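Local coordinates for protein putative silent information regulator 2 (PDB 5OL0) that probably acts as a class I sirtuin, a zinc-containing NAD-dependent deacetylase that removes acetyl groups from protein lysine side chains and may regulate gene expression, at residues V40-S45 and T125-G130; I36-G41 and I215-S220. All coordinates share one frame; numbering follows the deposited sequence.

Interaction 1: residues V40-S45 and T125-G130; sequences VGAGAS and TQNIDG
Ser45 and Asp129 make a short bond, the serine hydroxyl OG donating to carboxylate oxygen OD2 at 2.7 Å. It arrives on the syn side of that oxygen, 23° out of the carboxylate plane. OG is also hydrogen-bonded to His108 NE2, while the other carboxylate oxygen of Asp129, OD1, takes the backbone N-H of Leu131 at the start of helix 131-134; both ends of the pair are therefore fixed from outside. At the far end of the contact the backbones meet directly: Gln126 N donates to Val40 O over 3.0 Å in a nearly straight bond (168° at the hydrogen) that belongs to the parallel bridge of Val40 with Thr125, beyond which the two chains separate. Between these two, the amide of Asn127 reaches across. Its CG lies beside its own backbone N (chi1 -68°), and from there ND2 gives Gly41 O a weak, bent bond of 2.9 Å. Asn127 N is itself gripped by Thr125 OG1 at 3.0 Å, an ST turn that bends the chain as it leaves the strand; the same hydroxyl is bonded to Glu132 OE2. Apolar and mixed contacts fill in around these bonds. Val40 CB touches Thr125 OG1 at 3.7 Å, and Val40 CG1 lies 3.8 Å from Asn127 ND2, the side chains of Val40 and Asn127 crossing at about a right angle. Gln126 lays its CG against Gly41 CA at 3.7 Å. Two loops leaving adjacent parallel strands meet here, as in Rossmann-type folds, carrying the Gly-Ala-Gly-Ala-Ser and Thr-Gln-Asn-Ile-Asp sequences characteristic of the sirtuin NAD site.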
loop_
_atom_site.group_PDB
_atom_site.type_symbol
_atom_site.label_atom_id
_atom_site.label_comp_id
_atom_site.label_asym_id
_atom_site.label_seq_id
_atom_site.Cartn_x
_atom_site.Cartn_y
_atom_site.Cartn_z
ATOM N N VAL A 40 -2.493 -2.608 -2.161
ATOM C CA VAL A 40 -2.927 -1.384 -1.582
ATOM C C VAL A 40 -1.911 -0.298 -1.818
ATOM O O VAL A 40 -0.742 -0.537 -1.627
ATOM C CB VAL A 40 -3.127 -1.553 -0.052
ATOM C CG1 VAL A 40 -3.767 -0.295 0.507
ATOM C CG2 VAL A 40 -4.029 -2.722 0.267
ATOM N N GLY A 41 -2.348 0.899 -2.216
ATOM C CA GLY A 41 -1.446 2.060 -2.324
ATOM C C GLY A 41 -2.026 3.333 -1.714
ATOM O O GLY A 41 -3.025 3.279 -1.033
ATOM N N ALA A 42 -1.457 4.493 -2.071
ATOM C CA ALA A 42 -1.693 5.763 -1.386
ATOM C C ALA A 42 -3.177 6.193 -1.473
ATOM O O ALA A 42 -3.702 6.794 -0.538
ATOM C CB ALA A 42 -0.813 6.847 -1.965
ATOM N N GLY A 43 -3.829 5.856 -2.572
ATOM C CA GLY A 43 -5.266 6.165 -2.739
ATOM C C GLY A 43 -6.186 5.634 -1.646
ATOM O O GLY A 43 -7.161 6.291 -1.350
ATOM N N ALA A 44 -5.846 4.488 -1.031
ATOM C CA ALA A 44 -6.601 3.836 0.046
ATOM C C ALA A 44 -6.589 4.576 1.356
ATOM O O ALA A 44 -7.427 4.345 2.221
ATOM C CB ALA A 44 -6.028 2.435 0.289
ATOM N N SER A 45 -5.585 5.414 1.551
ATOM C CA SER A 45 -5.420 6.050 2.848
ATOM C C SER A 45 -5.687 7.570 2.883
ATOM O O SER A 45 -5.690 8.154 3.983
ATOM C CB SER A 45 -4.036 5.751 3.346
ATOM O OG SER A 45 -3.964 4.357 3.538
ATOM N N THR A 125 0.921 -4.192 0.598
ATOM C CA THR A 125 0.719 -2.736 0.601
ATOM C C THR A 125 2.033 -2.033 0.297
ATOM O O THR A 125 3.080 -2.428 0.738
ATOM C CB THR A 125 0.163 -2.265 1.954
ATOM O OG1 THR A 125 -0.051 -0.857 1.943
ATOM C CG2 THR A 125 1.081 -2.626 3.166
ATOM N N GLN A 126 1.978 -1.012 -0.507
ATOM C CA GLN A 126 3.095 -0.141 -0.700
ATOM C C GLN A 126 3.017 1.092 0.220
ATOM O O GLN A 126 3.951 1.864 0.268
ATOM C CB GLN A 126 3.204 0.268 -2.169
ATOM C CG GLN A 126 2.096 1.032 -2.814
ATOM C CD GLN A 126 2.409 1.277 -4.292
ATOM O OE1 GLN A 126 3.479 1.710 -4.645
ATOM N NE2 GLN A 126 1.512 1.005 -5.111
ATOM N N ASN A 127 1.955 1.213 1.007
ATOM C CA ASN A 127 1.831 2.294 1.965
ATOM C C ASN A 127 2.747 2.022 3.177
ATOM O O ASN A 127 3.083 0.846 3.532
ATOM C CB ASN A 127 0.380 2.463 2.401
ATOM C CG ASN A 127 -0.514 2.976 1.306
ATOM O OD1 ASN A 127 -0.042 3.567 0.300
ATOM N ND2 ASN A 127 -1.845 2.840 1.524
ATOM N N ILE A 128 3.144 3.115 3.829
ATOM C CA ILE A 128 4.031 3.011 4.988
ATOM C C ILE A 128 3.315 3.480 6.225
ATOM O O ILE A 128 3.943 3.831 7.210
ATOM C CB ILE A 128 5.324 3.770 4.720
ATOM C CG1 ILE A 128 5.107 5.293 4.529
ATOM C CG2 ILE A 128 5.964 3.188 3.486
ATOM C CD1 ILE A 128 6.398 6.017 4.151
ATOM N N ASP A 129 1.979 3.458 6.177
ATOM C CA ASP A 129 1.181 4.017 7.262
ATOM C C ASP A 129 0.768 2.997 8.310
ATOM O O ASP A 129 0.100 3.356 9.242
ATOM C CB ASP A 129 -0.020 4.788 6.691
ATOM C CG ASP A 129 -0.926 3.942 5.748
ATOM O OD1 ASP A 129 -1.022 2.700 5.947
ATOM O OD2 ASP A 129 -1.553 4.544 4.804
ATOM N N GLY A 130 1.064 1.709 8.117
ATOM C CA GLY A 130 0.624 0.672 9.046
ATOM C C GLY A 130 -0.889 0.470 9.252
ATOM O O GLY A 130 -1.322 -0.253 10.171
#

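Interaction 2: residues I36-G41 and I215-S220; sequences ILVLVG and IIIGTS
Ile36 meets Ile215 through branch tips, its CG2 lying 4.0 Å from Ile215 CD1 where the two side chains cross at a slant. At Leu37 the backbone takes over: Leu37 O accepts from Ile215 N at 3.0 Å. Val38 turns its own N-H and C=O to the other neighbour, strand 120-125, and its backbone offers this side a CA-H contact to Ile215 O, while its CG1 comes to 4.3 Å from Ile217 CD1, on the face packed by Ile111 and Leu114 of helix 106-116. Leu39 then bonds twice, its N donating to Ile215 O at 2.9 Å and its O receiving Ile217 N at 2.7 Å, the latter almost straight (173°). One residue thus straddles Ile216, the parallel pattern expected at the centre of a Rossmann-like sheet of order 3-2-1-4-5-6, in which strands 36-40 and 213-217 are the first and fourth. Leu39 has CG beside its backbone N (chi1 -48°), and CD1 lies 4.1 Å from Ile216 CG1, the two chains side by side and pointing the same way, on the face covered by Pro230, which both touch. Val40 again faces strand 120-125, with a CA-H contact to Ile217 O as its link here. That same carbonyl receives Gly41 N at 2.9 Å, the donor tilted 25° from the carbonyl plane. Beyond it, Gly41 CA sits 3.9 Å from Thr219 CA, a closeness that its lack of a side chain permits, while Gly218, at positive phi, turns its chain into the Gly-Thr-Ser loop, likely to bind NAD as in close relatives.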
loop_
_atom_site.group_PDB
_atom_site.type_symbol
_atom_site.label_atom_id
_atom_site.label_comp_id
_atom_site.label_asym_id
_atom_site.label_seq_id
_atom_site.Cartn_x
_atom_site.Cartn_y
_atom_site.Cartn_z
ATOM N N ILE A 36 -7.780 -14.427 -2.764
ATOM C CA ILE A 36 -7.855 -13.029 -3.236
ATOM C C ILE A 36 -6.540 -12.336 -2.813
ATOM O O ILE A 36 -6.216 -12.280 -1.641
ATOM C CB ILE A 36 -9.037 -12.221 -2.704
ATOM C CG1 ILE A 36 -10.348 -12.933 -3.058
ATOM C CG2 ILE A 36 -9.011 -10.787 -3.255
ATOM C CD1 ILE A 36 -11.616 -12.332 -2.445
ATOM N N LEU A 37 -5.814 -11.819 -3.804
ATOM C CA LEU A 37 -4.635 -11.001 -3.547
ATOM C C LEU A 37 -5.081 -9.543 -3.566
ATOM O O LEU A 37 -5.651 -9.085 -4.544
ATOM C CB LEU A 37 -3.601 -11.259 -4.615
ATOM C CG LEU A 37 -2.344 -10.393 -4.575
ATOM C CD1 LEU A 37 -1.487 -10.761 -3.396
ATOM C CD2 LEU A 37 -1.574 -10.595 -5.849
ATOM N N VAL A 38 -4.844 -8.840 -2.469
ATOM C CA VAL A 38 -5.216 -7.448 -2.404
ATOM C C VAL A 38 -3.938 -6.680 -2.372
ATOM O O VAL A 38 -3.050 -6.947 -1.551
ATOM C CB VAL A 38 -6.049 -7.135 -1.139
ATOM C CG1 VAL A 38 -6.503 -5.640 -1.115
ATOM C CG2 VAL A 38 -7.263 -8.022 -1.084
ATOM N N LEU A 39 -3.846 -5.719 -3.262
ATOM C CA LEU A 39 -2.769 -4.724 -3.297
ATOM C C LEU A 39 -3.274 -3.340 -2.952
ATOM O O LEU A 39 -4.324 -2.898 -3.458
ATOM C CB LEU A 39 -2.181 -4.636 -4.714
ATOM C CG LEU A 39 -1.851 -5.961 -5.366
ATOM C CD1 LEU A 39 -1.170 -5.744 -6.702
ATOM C CD2 LEU A 39 -0.950 -6.817 -4.483
ATOM N N VAL A 40 -2.493 -2.608 -2.161
ATOM C CA VAL A 40 -2.927 -1.384 -1.582
ATOM C C VAL A 40 -1.911 -0.298 -1.818
ATOM O O VAL A 40 -0.742 -0.537 -1.627
ATOM C CB VAL A 40 -3.127 -1.553 -0.052
ATOM C CG1 VAL A 40 -3.767 -0.295 0.507
ATOM C CG2 VAL A 40 -4.029 -2.722 0.267
ATOM N N GLY A 41 -2.348 0.899 -2.216
ATOM C CA GLY A 41 -1.446 2.060 -2.324
ATOM C C GLY A 41 -2.026 3.333 -1.714
ATOM O O GLY A 41 -3.025 3.279 -1.033
ATOM N N ILE A 215 -7.355 -7.495 -6.484
ATOM C CA ILE A 215 -8.075 -6.254 -6.291
ATOM C C ILE A 215 -6.985 -5.305 -5.887
ATOM O O ILE A 215 -6.240 -5.558 -4.913
ATOM C CB ILE A 215 -9.103 -6.340 -5.131
ATOM C CG1 ILE A 215 -10.126 -7.460 -5.386
ATOM C CG2 ILE A 215 -9.805 -4.999 -4.948
ATOM C CD1 ILE A 215 -11.161 -7.615 -4.258
ATOM N N ILE A 216 -6.875 -4.215 -6.644
ATOM C CA ILE A 216 -5.727 -3.341 -6.616
ATOM C C ILE A 216 -6.282 -1.975 -6.284
ATOM O O ILE A 216 -6.987 -1.376 -7.120
ATOM C CB ILE A 216 -5.073 -3.301 -8.021
ATOM C CG1 ILE A 216 -4.695 -4.701 -8.443
ATOM C CG2 ILE A 216 -3.904 -2.283 -8.103
ATOM C CD1 ILE A 216 -4.310 -4.831 -9.927
ATOM N N ILE A 217 -6.032 -1.498 -5.058
ATOM C CA ILE A 217 -6.733 -0.317 -4.570
ATOM C C ILE A 217 -5.794 0.839 -4.341
ATOM O O ILE A 217 -4.997 0.872 -3.346
ATOM C CB ILE A 217 -7.477 -0.591 -3.264
ATOM C CG1 ILE A 217 -8.265 -1.905 -3.397
ATOM C CG2 ILE A 217 -8.298 0.666 -2.895
ATOM C CD1 ILE A 217 -9.041 -2.354 -2.182
ATOM N N GLY A 218 -5.928 1.837 -5.230
ATOM C CA GLY A 218 -5.269 3.111 -4.995
ATOM C C GLY A 218 -3.779 3.091 -5.210
ATOM O O GLY A 218 -3.066 3.904 -4.630
ATOM N N THR A 219 -3.289 2.162 -6.020
ATOM C CA THR A 219 -1.856 2.041 -6.229
ATOM C C THR A 219 -1.376 2.691 -7.527
ATOM O O THR A 219 -2.126 2.783 -8.492
ATOM C CB THR A 219 -1.405 0.581 -6.339
ATOM O OG1 THR A 219 0.013 0.608 -6.523
ATOM C CG2 THR A 219 -1.915 -0.074 -7.614
ATOM N N SER A 220 -0.075 2.936 -7.624
ATOM C CA SER A 220 0.440 3.620 -8.822
ATOM C C SER A 220 0.852 2.736 -10.035
ATOM O O SER A 220 0.720 3.176 -11.205
ATOM C CB SER A 220 1.615 4.566 -8.419
ATOM O OG SER A 220 2.741 3.878 -7.901
#

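Overall arrangement
After helix 21-30 the chain enters strand 36-40, first in sequence of the parallel sheet, and continues into 41-45; both contacts start from this stretch, sharing Val40 and Gly41. The chain then runs through several helices before 125-130 returns, so interaction 1 closes a loop of 79 residues. It goes on through the zinc-bearing region of Cys154, Cys157, Cys178 and Cys181 and comes back at 215-220, where interaction 2 closes a longer loop enclosing the first. Strand 36-40 thereby lies between its two partners. The loops also meet one another, with Gly43 N probably hydrogen-bonded to Gly218 O, gathering three strand ends around the presumed NAD site.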